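PDB 5WVR: KLLA0C04147p from Kluyveromyces lactis, which binds cholesterol in the oxysterol-binding protein-related domain that forms this chain, and probably transfers sterols. Local coordinates for residues Leu17-Phe22 with Glu418-Arg423; Ser47-Met52 with Met60-Ser65; Glu198-Tyr203 with Glu403-Thr408; Asn274-Ala279 with Val317-Glu322. All coordinates share one frame; numbering follows the deposited sequence.

Contact 1 (Leu17-Phe22 with Glu418-Arg423); sequences LEEGSF and EYWKQR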
loop_
_atom_site.group_PDB
_atom_site.type_symbol
_atom_site.label_atom_id
_atom_site.label_comp_id
_atom_site.label_asym_id
_atom_site.label_seq_id
_atom_site.Cartn_x
_atom_site.Cartn_y
_atom_site.Cartn_z
ATOM N N LEU A 17 17.939 -12.017 7.593
ATOM C CA LEU A 17 19.354 -11.660 7.504
ATOM C C LEU A 17 20.115 -12.611 6.594
ATOM O O LEU A 17 20.937 -12.166 5.789
ATOM C CB LEU A 17 19.996 -11.626 8.888
ATOM C CG LEU A 17 19.826 -10.320 9.658
ATOM C CD1 LEU A 17 20.469 -10.457 11.044
ATOM C CD2 LEU A 17 20.427 -9.141 8.885
ATOM N N GLU A 18 19.858 -13.919 6.693
ATOM C CA GLU A 18 20.579 -14.855 5.832
ATOM C C GLU A 18 20.267 -14.630 4.360
ATOM O O GLU A 18 21.110 -14.883 3.498
ATOM C CB GLU A 18 20.244 -16.298 6.186
ATOM C CG GLU A 18 20.409 -16.651 7.623
ATOM C CD GLU A 18 20.073 -18.101 7.889
ATOM O OE1 GLU A 18 20.358 -18.574 9.013
ATOM O OE2 GLU A 18 19.536 -18.768 6.968
ATOM N N GLU A 19 19.056 -14.204 4.052
ATOM C CA GLU A 19 18.704 -13.980 2.668
ATOM C C GLU A 19 19.232 -12.652 2.137
ATOM O O GLU A 19 19.015 -12.346 0.967
ATOM C CB GLU A 19 17.188 -14.078 2.528
ATOM C CG GLU A 19 16.668 -15.491 2.826
ATOM C CD GLU A 19 15.227 -15.713 2.340
ATOM O OE1 GLU A 19 14.539 -14.711 2.003
ATOM O OE2 GLU A 19 14.789 -16.890 2.304
ATOM N N GLY A 20 19.942 -11.870 2.948
ATOM C CA GLY A 20 20.517 -10.629 2.469
ATOM C C GLY A 20 19.490 -9.549 2.222
ATOM O O GLY A 20 19.675 -8.722 1.324
ATOM N N SER A 21 18.421 -9.524 3.028
ATOM C CA SER A 21 17.271 -8.665 2.770
ATOM C C SER A 21 17.623 -7.187 2.819
ATOM O O SER A 21 16.945 -6.371 2.186
ATOM C CB SER A 21 16.172 -8.963 3.783
ATOM O OG SER A 21 15.821 -10.328 3.723
ATOM N N PHE A 22 18.667 -6.821 3.551
ATOM C CA PHE A 22 19.034 -5.428 3.724
ATOM C C PHE A 22 20.288 -5.018 2.959
ATOM O O PHE A 22 20.654 -3.847 3.000
ATOM C CB PHE A 22 19.177 -5.140 5.215
ATOM C CG PHE A 22 17.986 -5.606 6.003
ATOM C CD1 PHE A 22 16.763 -4.964 5.866
ATOM C CD2 PHE A 22 18.062 -6.724 6.816
ATOM C CE1 PHE A 22 15.643 -5.397 6.560
ATOM C CE2 PHE A 22 16.945 -7.168 7.507
ATOM C CZ PHE A 22 15.732 -6.499 7.377
ATOM N N GLU A 418 11.972 -16.966 -3.705
ATOM C CA GLU A 418 13.257 -17.010 -4.376
ATOM C C GLU A 418 13.890 -15.647 -4.583
ATOM O O GLU A 418 15.107 -15.577 -4.753
ATOM C CB GLU A 418 13.122 -17.719 -5.731
ATOM C CG GLU A 418 12.699 -19.163 -5.590
ATOM C CD GLU A 418 13.432 -19.867 -4.455
ATOM O OE1 GLU A 418 14.553 -20.369 -4.691
ATOM O OE2 GLU A 418 12.890 -19.904 -3.320
ATOM N N TYR A 419 13.115 -14.568 -4.555
ATOM C CA TYR A 419 13.642 -13.283 -5.004
ATOM C C TYR A 419 14.832 -12.838 -4.155
ATOM O O TYR A 419 15.868 -12.432 -4.686
ATOM C CB TYR A 419 12.548 -12.214 -4.987
ATOM C CG TYR A 419 13.063 -10.842 -5.354
ATOM C CD1 TYR A 419 13.300 -10.502 -6.680
ATOM C CD2 TYR A 419 13.331 -9.892 -4.376
ATOM C CE1 TYR A 419 13.800 -9.248 -7.026
ATOM C CE2 TYR A 419 13.813 -8.638 -4.703
ATOM C CZ TYR A 419 14.036 -8.320 -6.035
ATOM O OH TYR A 419 14.499 -7.071 -6.357
ATOM N N TRP A 420 14.696 -12.881 -2.830
ATOM C CA TRP A 420 15.720 -12.266 -1.998
ATOM C C TRP A 420 17.005 -13.090 -1.985
ATOM O O TRP A 420 18.097 -12.523 -1.876
ATOM C CB TRP A 420 15.182 -12.042 -0.579
ATOM C CG TRP A 420 14.055 -11.042 -0.529
ATOM C CD1 TRP A 420 12.697 -11.311 -0.463
ATOM C CD2 TRP A 420 14.177 -9.611 -0.565
ATOM N NE1 TRP A 420 11.991 -10.133 -0.458
ATOM C CE2 TRP A 420 12.870 -9.079 -0.499
ATOM C CE3 TRP A 420 15.264 -8.729 -0.633
ATOM C CZ2 TRP A 420 12.622 -7.712 -0.501
ATOM C CZ3 TRP A 420 15.017 -7.367 -0.629
ATOM C CH2 TRP A 420 13.698 -6.873 -0.572
ATOM N N LYS A 421 16.905 -14.414 -2.123
ATOM C CA LYS A 421 18.105 -15.241 -2.186
ATOM C C LYS A 421 18.781 -15.143 -3.552
ATOM O O LYS A 421 20.015 -15.087 -3.636
ATOM C CB LYS A 421 17.759 -16.696 -1.858
ATOM C CG LYS A 421 16.916 -16.837 -0.603
ATOM C CD LYS A 421 16.351 -18.232 -0.466
ATOM C CE LYS A 421 17.225 -19.084 0.449
ATOM N NZ LYS A 421 18.628 -19.266 -0.047
ATOM N N GLN A 422 17.999 -15.111 -4.634
ATOM C CA GLN A 422 18.614 -14.934 -5.942
ATOM C C GLN A 422 19.293 -13.569 -6.046
ATOM O O GLN A 422 20.423 -13.471 -6.539
ATOM C CB GLN A 422 17.566 -15.154 -7.031
ATOM C CG GLN A 422 17.060 -16.591 -7.053
ATOM C CD GLN A 422 16.401 -16.977 -8.371
ATOM O OE1 GLN A 422 16.536 -16.284 -9.389
ATOM N NE2 GLN A 422 15.683 -18.097 -8.355
ATOM N N ARG A 423 18.636 -12.523 -5.537
ATOM C CA ARG A 423 19.249 -11.200 -5.443
ATOM C C ARG A 423 20.542 -11.253 -4.648
ATOM O O ARG A 423 21.557 -10.705 -5.075
ATOM C CB ARG A 423 18.273 -10.232 -4.791
ATOM C CG ARG A 423 18.756 -8.838 -4.466
ATOM C CD ARG A 423 17.698 -8.228 -3.494
ATOM N NE ARG A 423 17.760 -6.774 -3.375
ATOM C CZ ARG A 423 18.636 -6.113 -2.618
ATOM N NH1 ARG A 423 19.563 -6.759 -1.932
ATOM N NH2 ARG A 423 18.608 -4.785 -2.567
HETATM O O HOH W 1 19.142 -9.917 -1.168
#

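Contact 2 (Ser47-Met52 with Met60-Ser65); sequences SVLKSM and MTLPVS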
loop_
_atom_site.group_PDB
_atom_site.type_symbol
_atom_site.label_atom_id
_atom_site.label_comp_id
_atom_site.label_asym_id
_atom_site.label_seq_id
_atom_site.Cartn_x
_atom_site.Cartn_y
_atom_site.Cartn_z
ATOM N N SER A 47 -12.424 19.486 -17.683
ATOM C CA SER A 47 -12.164 19.743 -19.097
ATOM C C SER A 47 -11.599 18.506 -19.794
ATOM O O SER A 47 -11.925 18.234 -20.955
ATOM C CB SER A 47 -11.220 20.942 -19.249
ATOM O OG SER A 47 -9.856 20.589 -19.039
ATOM N N VAL A 48 -10.770 17.736 -19.089
ATOM C CA VAL A 48 -10.227 16.485 -19.614
ATOM C C VAL A 48 -11.269 15.371 -19.570
ATOM O O VAL A 48 -11.446 14.630 -20.543
ATOM C CB VAL A 48 -8.962 16.073 -18.822
ATOM C CG1 VAL A 48 -8.446 14.756 -19.331
ATOM C CG2 VAL A 48 -7.863 17.139 -18.888
ATOM N N LEU A 49 -11.969 15.226 -18.430
ATOM C CA LEU A 49 -12.760 14.029 -18.159
ATOM C C LEU A 49 -14.121 14.035 -18.831
ATOM O O LEU A 49 -14.718 12.964 -18.976
ATOM C CB LEU A 49 -12.951 13.828 -16.649
ATOM C CG LEU A 49 -11.720 13.387 -15.835
ATOM C CD1 LEU A 49 -12.065 13.011 -14.372
ATOM C CD2 LEU A 49 -10.980 12.243 -16.516
ATOM N N LYS A 50 -14.619 15.204 -19.242
ATOM C CA LYS A 50 -15.944 15.309 -19.840
ATOM C C LYS A 50 -16.068 14.518 -21.138
ATOM O O LYS A 50 -17.184 14.153 -21.521
ATOM C CB LYS A 50 -16.276 16.777 -20.107
ATOM C CG LYS A 50 -15.386 17.441 -21.139
ATOM C CD LYS A 50 -15.835 18.862 -21.361
ATOM C CE LYS A 50 -14.829 19.638 -22.164
ATOM N NZ LYS A 50 -15.262 21.052 -22.255
ATOM N N SER A 51 -14.962 14.267 -21.830
ATOM C CA SER A 51 -14.976 13.500 -23.066
ATOM C C SER A 51 -14.737 12.014 -22.833
ATOM O O SER A 51 -14.705 11.247 -23.791
ATOM C CB SER A 51 -13.932 14.066 -24.059
ATOM O OG SER A 51 -12.624 14.162 -23.505
ATOM N N MET A 52 -14.582 11.581 -21.591
ATOM C CA MET A 52 -14.127 10.223 -21.320
ATOM C C MET A 52 -15.024 9.552 -20.291
ATOM O O MET A 52 -14.581 8.702 -19.510
ATOM C CB MET A 52 -12.659 10.229 -20.891
ATOM C CG MET A 52 -11.756 10.768 -22.009
ATOM S SD MET A 52 -9.996 10.730 -21.683
ATOM C CE MET A 52 -9.937 11.779 -20.257
ATOM N N MET A 60 -7.818 5.730 -20.216
ATOM C CA MET A 60 -7.819 7.142 -20.493
ATOM C C MET A 60 -6.441 7.739 -20.731
ATOM O O MET A 60 -5.514 7.347 -20.079
ATOM C CB MET A 60 -8.339 7.855 -19.252
ATOM C CG MET A 60 -9.834 7.918 -19.050
ATOM S SD MET A 60 -10.328 8.601 -17.461
ATOM C CE MET A 60 -11.976 8.068 -17.238
ATOM N N THR A 61 -6.324 8.696 -21.645
ATOM C CA THR A 61 -5.110 9.467 -21.885
ATOM C C THR A 61 -5.264 10.829 -21.221
ATOM O O THR A 61 -6.308 11.477 -21.367
ATOM C CB THR A 61 -4.850 9.646 -23.385
ATOM O OG1 THR A 61 -6.100 9.817 -24.065
ATOM C CG2 THR A 61 -4.109 8.448 -23.972
ATOM N N LEU A 62 -4.223 11.273 -20.524
ATOM C CA LEU A 62 -4.336 12.457 -19.685
ATOM C C LEU A 62 -3.107 13.348 -19.812
ATOM O O LEU A 62 -2.005 12.862 -20.095
ATOM C CB LEU A 62 -4.527 12.075 -18.197
ATOM C CG LEU A 62 -5.640 11.112 -17.747
ATOM C CD1 LEU A 62 -5.281 10.403 -16.454
ATOM C CD2 LEU A 62 -6.944 11.830 -17.556
ATOM N N PRO A 63 -3.262 14.651 -19.570
ATOM C CA PRO A 63 -2.093 15.538 -19.514
ATOM C C PRO A 63 -1.234 15.249 -18.292
ATOM O O PRO A 63 -1.680 14.658 -17.305
ATOM C CB PRO A 63 -2.710 16.939 -19.436
ATOM C CG PRO A 63 -4.058 16.714 -18.799
ATOM C CD PRO A 63 -4.523 15.380 -19.341
ATOM N N VAL A 64 0.026 15.691 -18.373
ATOM C CA VAL A 64 1.002 15.373 -17.331
ATOM C C VAL A 64 0.590 15.977 -16.000
ATOM O O VAL A 64 0.950 15.464 -14.933
ATOM C CB VAL A 64 2.409 15.843 -17.753
ATOM C CG1 VAL A 64 2.458 17.354 -17.888
ATOM C CG2 VAL A 64 3.430 15.366 -16.758
ATOM N N SER A 65 -0.180 17.064 -16.030
ATOM C CA SER A 65 -0.669 17.648 -14.786
ATOM C C SER A 65 -1.462 16.652 -13.951
ATOM O O SER A 65 -1.595 16.837 -12.733
ATOM C CB SER A 65 -1.516 18.882 -15.100
ATOM O OG SER A 65 -0.762 19.796 -15.887
#

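Contact 3 (Glu198-Tyr203 with Glu403-Thr408); sequences EELYTY and EIHPVT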
loop_
_atom_site.group_PDB
_atom_site.type_symbol
_atom_site.label_atom_id
_atom_site.label_comp_id
_atom_site.label_asym_id
_atom_site.label_seq_id
_atom_site.Cartn_x
_atom_site.Cartn_y
_atom_site.Cartn_z
ATOM N N GLU A 198 1.243 -17.506 16.473
ATOM C CA GLU A 198 1.143 -16.687 15.269
ATOM C C GLU A 198 -0.306 -16.606 14.805
ATOM O O GLU A 198 -1.008 -17.614 14.762
ATOM C CB GLU A 198 2.026 -17.288 14.177
ATOM C CG GLU A 198 1.965 -16.588 12.835
ATOM C CD GLU A 198 2.974 -17.160 11.825
ATOM O OE1 GLU A 198 4.130 -16.677 11.779
ATOM O OE2 GLU A 198 2.611 -18.096 11.077
ATOM N N GLU A 199 -0.760 -15.402 14.467
ATOM C CA GLU A 199 -2.175 -15.185 14.197
ATOM C C GLU A 199 -2.377 -14.418 12.895
ATOM O O GLU A 199 -1.589 -13.532 12.547
ATOM C CB GLU A 199 -2.820 -14.429 15.338
ATOM C CG GLU A 199 -2.153 -13.096 15.589
ATOM C CD GLU A 199 -2.735 -12.397 16.792
ATOM O OE1 GLU A 199 -2.312 -11.254 17.095
ATOM O OE2 GLU A 199 -3.619 -13.006 17.430
ATOM N N LEU A 200 -3.464 -14.751 12.190
ATOM C CA LEU A 200 -3.793 -14.154 10.894
ATOM C C LEU A 200 -5.008 -13.234 10.987
ATOM O O LEU A 200 -6.050 -13.618 11.530
ATOM C CB LEU A 200 -4.063 -15.232 9.841
ATOM C CG LEU A 200 -4.669 -14.674 8.548
ATOM C CD1 LEU A 200 -3.675 -13.755 7.867
ATOM C CD2 LEU A 200 -5.140 -15.792 7.617
ATOM N N TYR A 201 -4.857 -12.023 10.449
ATOM C CA TYR A 201 -5.929 -11.066 10.209
ATOM C C TYR A 201 -6.149 -10.903 8.712
ATOM O O TYR A 201 -5.192 -10.830 7.939
ATOM C CB TYR A 201 -5.591 -9.697 10.789
ATOM C CG TYR A 201 -5.297 -9.685 12.263
ATOM C CD1 TYR A 201 -3.997 -9.881 12.743
ATOM C CD2 TYR A 201 -6.315 -9.463 13.181
ATOM C CE1 TYR A 201 -3.715 -9.857 14.103
ATOM C CE2 TYR A 201 -6.057 -9.440 14.543
ATOM C CZ TYR A 201 -4.758 -9.633 15.004
ATOM O OH TYR A 201 -4.536 -9.601 16.364
ATOM N N THR A 202 -7.403 -10.819 8.298
ATOM C CA THR A 202 -7.708 -10.465 6.927
ATOM C C THR A 202 -8.741 -9.345 6.902
ATOM O O THR A 202 -9.554 -9.204 7.827
ATOM C CB THR A 202 -8.206 -11.686 6.114
ATOM O OG1 THR A 202 -9.387 -12.225 6.705
ATOM C CG2 THR A 202 -7.144 -12.757 6.073
ATOM N N TYR A 203 -8.677 -8.540 5.833
ATOM C CA TYR A 203 -9.592 -7.437 5.587
ATOM C C TYR A 203 -9.469 -7.047 4.125
ATOM O O TYR A 203 -8.553 -7.480 3.415
ATOM C CB TYR A 203 -9.299 -6.230 6.484
ATOM C CG TYR A 203 -7.985 -5.542 6.155
ATOM C CD1 TYR A 203 -6.780 -6.036 6.640
ATOM C CD2 TYR A 203 -7.953 -4.401 5.344
ATOM C CE1 TYR A 203 -5.577 -5.418 6.321
ATOM C CE2 TYR A 203 -6.755 -3.771 5.025
ATOM C CZ TYR A 203 -5.576 -4.288 5.523
ATOM O OH TYR A 203 -4.390 -3.683 5.231
ATOM N N GLU A 403 -2.242 -19.538 -5.702
ATOM C CA GLU A 403 -2.561 -20.735 -4.933
ATOM C C GLU A 403 -3.802 -20.470 -4.093
ATOM O O GLU A 403 -4.291 -19.345 -3.999
ATOM C CB GLU A 403 -1.410 -21.160 -4.015
ATOM C CG GLU A 403 -0.081 -21.406 -4.722
ATOM C CD GLU A 403 -0.039 -22.715 -5.505
ATOM O OE1 GLU A 403 0.836 -22.843 -6.388
ATOM O OE2 GLU A 403 -0.859 -23.621 -5.230
ATOM N N ILE A 404 -4.311 -21.519 -3.465
ATOM C CA ILE A 404 -5.483 -21.417 -2.598
ATOM C C ILE A 404 -5.009 -21.314 -1.154
ATOM O O ILE A 404 -4.278 -22.185 -0.676
ATOM C CB ILE A 404 -6.432 -22.610 -2.792
ATOM C CG1 ILE A 404 -7.225 -22.439 -4.099
ATOM C CG2 ILE A 404 -7.377 -22.721 -1.608
ATOM C CD1 ILE A 404 -6.515 -22.937 -5.372
ATOM N N HIS A 405 -5.403 -20.247 -0.457
ATOM C CA HIS A 405 -4.908 -20.047 0.900
ATOM C C HIS A 405 -5.570 -21.047 1.857
ATOM O O HIS A 405 -6.775 -21.284 1.765
ATOM C CB HIS A 405 -5.157 -18.612 1.378
ATOM C CG HIS A 405 -4.369 -18.249 2.604
ATOM N ND1 HIS A 405 -4.791 -18.559 3.883
ATOM C CD2 HIS A 405 -3.166 -17.644 2.742
ATOM C CE1 HIS A 405 -3.887 -18.144 4.755
ATOM N NE2 HIS A 405 -2.892 -17.585 4.088
ATOM N N PRO A 406 -4.806 -21.655 2.776
ATOM C CA PRO A 406 -5.388 -22.714 3.612
ATOM C C PRO A 406 -6.379 -22.202 4.640
ATOM O O PRO A 406 -7.338 -22.908 4.952
ATOM C CB PRO A 406 -4.163 -23.355 4.281
ATOM C CG PRO A 406 -3.101 -22.296 4.255
ATOM C CD PRO A 406 -3.345 -21.534 2.973
ATOM N N VAL A 407 -6.189 -21.005 5.179
ATOM C CA VAL A 407 -7.115 -20.505 6.185
ATOM C C VAL A 407 -8.358 -19.916 5.533
ATOM O O VAL A 407 -9.478 -20.273 5.897
ATOM C CB VAL A 407 -6.422 -19.479 7.098
ATOM C CG1 VAL A 407 -7.452 -18.842 8.017
ATOM C CG2 VAL A 407 -5.312 -20.139 7.902
ATOM N N THR A 408 -8.186 -19.004 4.561
ATOM C CA THR A 408 -9.333 -18.327 3.958
ATOM C C THR A 408 -9.981 -19.111 2.828
ATOM O O THR A 408 -11.110 -18.786 2.440
ATOM C CB THR A 408 -8.938 -16.961 3.403
ATOM O OG1 THR A 408 -8.119 -17.145 2.244
ATOM C CG2 THR A 408 -8.167 -16.169 4.445
#

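Contact 4 (Asn274-Ala279 with Val317-Glu322); sequences NESVSA and VWHVNE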
loop_
_atom_site.group_PDB
_atom_site.type_symbol
_atom_site.label_atom_id
_atom_site.label_comp_id
_atom_site.label_asym_id
_atom_site.label_seq_id
_atom_site.Cartn_x
_atom_site.Cartn_y
_atom_site.Cartn_z
ATOM N N ASN A 274 -7.051 11.933 7.805
ATOM C CA ASN A 274 -6.003 12.833 7.353
ATOM C C ASN A 274 -5.250 13.480 8.503
ATOM O O ASN A 274 -4.428 14.368 8.261
ATOM C CB ASN A 274 -6.584 13.931 6.447
ATOM C CG ASN A 274 -7.493 14.872 7.189
ATOM O OD1 ASN A 274 -8.231 14.458 8.083
ATOM N ND2 ASN A 274 -7.443 16.149 6.836
ATOM N N GLU A 275 -5.505 13.073 9.746
ATOM C CA GLU A 275 -4.907 13.786 10.869
ATOM C C GLU A 275 -4.496 12.880 12.024
ATOM O O GLU A 275 -3.300 12.692 12.271
ATOM C CB GLU A 275 -5.871 14.868 11.365
ATOM C CG GLU A 275 -5.412 15.586 12.643
ATOM C CD GLU A 275 -4.063 16.322 12.521
ATOM O OE1 GLU A 275 -3.542 16.465 11.381
ATOM O OE2 GLU A 275 -3.523 16.764 13.577
ATOM N N SER A 276 -5.460 12.350 12.774
ATOM C CA SER A 276 -5.111 11.544 13.941
ATOM C C SER A 276 -6.286 10.657 14.321
ATOM O O SER A 276 -7.440 10.970 14.029
ATOM C CB SER A 276 -4.700 12.413 15.142
ATOM O OG SER A 276 -5.809 13.163 15.612
ATOM N N VAL A 277 -5.977 9.539 14.961
ATOM C CA VAL A 277 -6.999 8.650 15.495
ATOM C C VAL A 277 -6.694 8.407 16.966
ATOM O O VAL A 277 -5.529 8.220 17.337
ATOM C CB VAL A 277 -7.088 7.315 14.716
ATOM C CG1 VAL A 277 -7.846 6.269 15.532
ATOM C CG2 VAL A 277 -7.787 7.534 13.386
ATOM N N SER A 278 -7.744 8.427 17.795
ATOM C CA SER A 278 -7.695 8.130 19.222
ATOM C C SER A 278 -8.599 6.946 19.535
ATOM O O SER A 278 -9.491 6.603 18.751
ATOM C CB SER A 278 -8.158 9.332 20.051
ATOM O OG SER A 278 -7.221 10.386 19.950
ATOM N N ALA A 279 -8.401 6.354 20.720
ATOM C CA ALA A 279 -9.121 5.145 21.108
ATOM C C ALA A 279 -9.400 5.127 22.618
ATOM O O ALA A 279 -8.789 5.858 23.413
ATOM C CB ALA A 279 -8.343 3.890 20.698
ATOM N N VAL A 317 -3.360 7.155 19.272
ATOM C CA VAL A 317 -2.781 5.938 18.718
ATOM C C VAL A 317 -1.967 6.277 17.468
ATOM O O VAL A 317 -0.944 5.643 17.191
ATOM C CB VAL A 317 -3.875 4.901 18.408
ATOM C CG1 VAL A 317 -3.277 3.707 17.671
ATOM C CG2 VAL A 317 -4.526 4.439 19.686
ATOM N N TRP A 318 -2.403 7.284 16.712
ATOM C CA TRP A 318 -1.777 7.606 15.436
ATOM C C TRP A 318 -1.954 9.086 15.140
ATOM O O TRP A 318 -3.046 9.633 15.311
ATOM C CB TRP A 318 -2.372 6.774 14.287
ATOM C CG TRP A 318 -1.927 7.226 12.922
ATOM C CD1 TRP A 318 -0.752 6.912 12.291
ATOM C CD2 TRP A 318 -2.647 8.077 12.024
ATOM N NE1 TRP A 318 -0.705 7.507 11.053
ATOM C CE2 TRP A 318 -1.851 8.232 10.865
ATOM C CE3 TRP A 318 -3.889 8.715 12.081
ATOM C CZ2 TRP A 318 -2.248 9.011 9.788
ATOM C CZ3 TRP A 318 -4.285 9.487 11.009
ATOM C CH2 TRP A 318 -3.459 9.635 9.873
ATOM N N HIS A 319 -0.873 9.719 14.683
ATOM C CA HIS A 319 -0.913 11.062 14.123
ATOM C C HIS A 319 -0.163 11.069 12.792
ATOM O O HIS A 319 0.793 10.317 12.602
ATOM C CB HIS A 319 -0.300 12.086 15.097
ATOM C CG HIS A 319 -0.692 13.500 14.806
ATOM N ND1 HIS A 319 -0.237 14.190 13.701
ATOM C CD2 HIS A 319 -1.509 14.353 15.471
ATOM C CE1 HIS A 319 -0.752 15.406 13.699
ATOM N NE2 HIS A 319 -1.525 15.532 14.764
ATOM N N VAL A 320 -0.597 11.921 11.859
ATOM C CA VAL A 320 0.050 11.971 10.544
ATOM C C VAL A 320 1.418 12.631 10.667
ATOM O O VAL A 320 1.604 13.577 11.439
ATOM C CB VAL A 320 -0.837 12.703 9.511
ATOM C CG1 VAL A 320 -1.031 14.175 9.852
ATOM C CG2 VAL A 320 -0.256 12.558 8.098
ATOM N N ASN A 321 2.392 12.119 9.914
ATOM C CA ASN A 321 3.699 12.754 9.812
ATOM C C ASN A 321 3.559 14.160 9.243
ATOM O O ASN A 321 2.618 14.478 8.514
ATOM C CB ASN A 321 4.632 11.933 8.918
ATOM C CG ASN A 321 5.096 10.633 9.582
ATOM O OD1 ASN A 321 5.480 10.630 10.747
ATOM N ND2 ASN A 321 5.050 9.525 8.840
ATOM N N GLU A 322 4.509 15.015 9.590
ATOM C CA GLU A 322 4.560 16.325 8.961
ATOM C C GLU A 322 4.857 16.158 7.476
ATOM O O GLU A 322 5.571 15.244 7.048
ATOM C CB GLU A 322 5.617 17.213 9.619
ATOM C CG GLU A 322 7.017 16.889 9.182
ATOM C CD GLU A 322 8.062 17.551 10.044
ATOM O OE1 GLU A 322 9.233 17.106 9.981
ATOM O OE2 GLU A 322 7.708 18.501 10.787
#

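Contact 1 (Leu17-Phe22 with Glu418-Arg423)
Glu19 lays its carboxylate against the aliphatic part of Lys421, with OE2 3.5 Å from Lys421 CD. Because the lysine chain bends at its last two torsions (chi3 97°), its ammonium group turns aside: Glu19 OE2 and Lys421 NZ stay 5.1 Å apart. The charge of Glu19 is instead met by Arg139, which forms a salt bridge with OE1 and also makes a cation-pi contact with the Trp420 ring. Glu19 OE1 also touches the tryptophan at its root, 3.8 Å from Trp420 CB. Next comes Gly20, which ends helix 7-18 in a Schellman motif; its positive phi (72°) turns the chain out of the helix and along the side of helix 419-424. At this turn a water joins the two backbones, lying 2.8 Å from Gly20 O and 2.9 Å from Trp420 O, and accepts a long bond from Arg423 NH1 at 3.3 Å. The guanidinium of Arg423 is held in addition by a salt bridge from NH2 to Glu130 on strand 128-133. Ser21 follows beside the six-membered ring of Trp420, its O 3.6 Å from Trp420 CZ3, while that same carbonyl accepts a hydrogen bond from Ser132.

Contact 2 (Ser47-Met52 with Met60-Ser65)
The pyrrolidine of Pro63 is the one ring in this contact, and Val48 meets it at its CG-CD side: Val48 CG2 lies 3.8 Å from Pro63 CD. The other methyl, CG1, set anti to the backbone N (chi1 178°), goes to Leu62 instead, 3.7 Å from Leu62 CD2. Replacing Val48 by an alanine would remove both methyls and is likely to open a gap between the helix end and the Leu62-Pro63 pair. The bend of Met52 at chi3 (-61°) brings its CE to 4.0 Å from Leu62 CD2. Met52 SD lies 3.9 Å from Met60 CG, whereas Met60 runs extended across Leu49 and brings SD 3.8 Å from Leu49 CD2. No hydrogen bond links the segments. Leu62 touches the bound cholesterol, so the cluster probably backs that part of the sterol site, consistent with the N-terminal lid of this family. Leu49 and Met60 together rest on Phe173 of strand 161-173 and Phe178 of strand 178-190, which fastens the end of helix 45-49 and the following loop to these two strands.

Contact 3 (Glu198-Tyr203 with Glu403-Thr408)
His405 points CG anti to its own N (chi1 -165°), which carries the ring toward strand 199-211, where His405 CE1 lies 3.9 Å from Leu200 CD2. The same imidazole pins down the turn that follows. Its ND1 accepts Val407 N at 3.1 Å, from a donor tilted 28° out of the ring plane, and more weakly Thr408 N at 3.5 Å, which suggests that ND1 carries no proton. Pro406 CD sits over one face, 3.4 Å above the plane of the His405 ring and offset toward its rim, and Tyr412 meets the ring edge-to-face. A leucine in place of His405 would probably leave Val407 N and Thr408 N without their shared acceptor, freeing the turn to shift. Val407 slides past Leu200 in the opposite direction, with CG1 3.8 Å from Leu200 CD2; this methyl of the leucine thus touches both residues. At Thr408 the methyl groups meet, CG2 to Thr202 CG2 at 3.9 Å, while the hydroxyls turn to other partners, Thr408 OG1 to Tyr187 and Thr202 OG1 to His231. The loop of the small hairpin of strands 400-404 and 411-415 thereby packs on strand 199-211, one of the strands of the barrel-like sheet of the oxysterol-binding protein fold.

Contact 4 (Asn274-Ala279 with Val317-Glu322)
Glu275 and His319 are brought together by their torsions: the imidazole stands anti to its backbone N (chi1 -161°), and the glutamate chain folds back at chi2 (60°). Glu275 OE2 comes within 2.6 Å of His319 NE2, the carboxylate turned 81° from the ring plane. At the other nitrogen, His319 ND1 donates to Val320 O at 3.0 Å in the plane of the ring, a bond that fixes the ring's rotation. Glu275 O then lies above the centre of one imidazole face, 3.6 Å from the His319 ring plane, and accepts Val320 N at 2.8 Å. On the other face of the sheet Trp318 brings its six-membered ring against the backbone of Glu275 and Ser276, with CZ3 3.5 Å from Glu275 C; it also meets Tyr82 edge-to-face and touches Ile104 and Ser108 of helix 95-108. Val277 N donates to Trp318 O at 3.0 Å, and Val277 O takes two donors, Val317 N at 3.1 Å and, weakly, Trp318 N. Two residues opposite one is the pattern of a classic beta bulge, here Val317 and Trp318 against Val277. It shifts the register of antiparallel strands 276-281 and 314-319 without breaking their pairing, the last two neighbours in the long meander of the oxysterol-binding protein fold.

Overall arrangement
Contact 1 encloses the other three along the chain, joining the end of helix 7-18 to helix 419-424 near the C-terminus. Contact 2 comes first inside that loop and closes locally, before contact 3 opens; it lies on the opposite side of the chain's centre, about 42 Å from contact 1 between centres. Contact 4 is nested within the loop of contact 3. These last two reach the same antiparallel strand system, through strand 199-211 and strands 276-281 and 314-319, yet their nearest atoms are about 13 Å apart. Helix 95-108 touches strands of both. Contact 2 borders the bound cholesterol, whereas the side chain of Trp318 in contact 4 stays about 12 Å from it. Thus the terminal parts and the late hairpin are fastened round the strands of one sterol-binding domain.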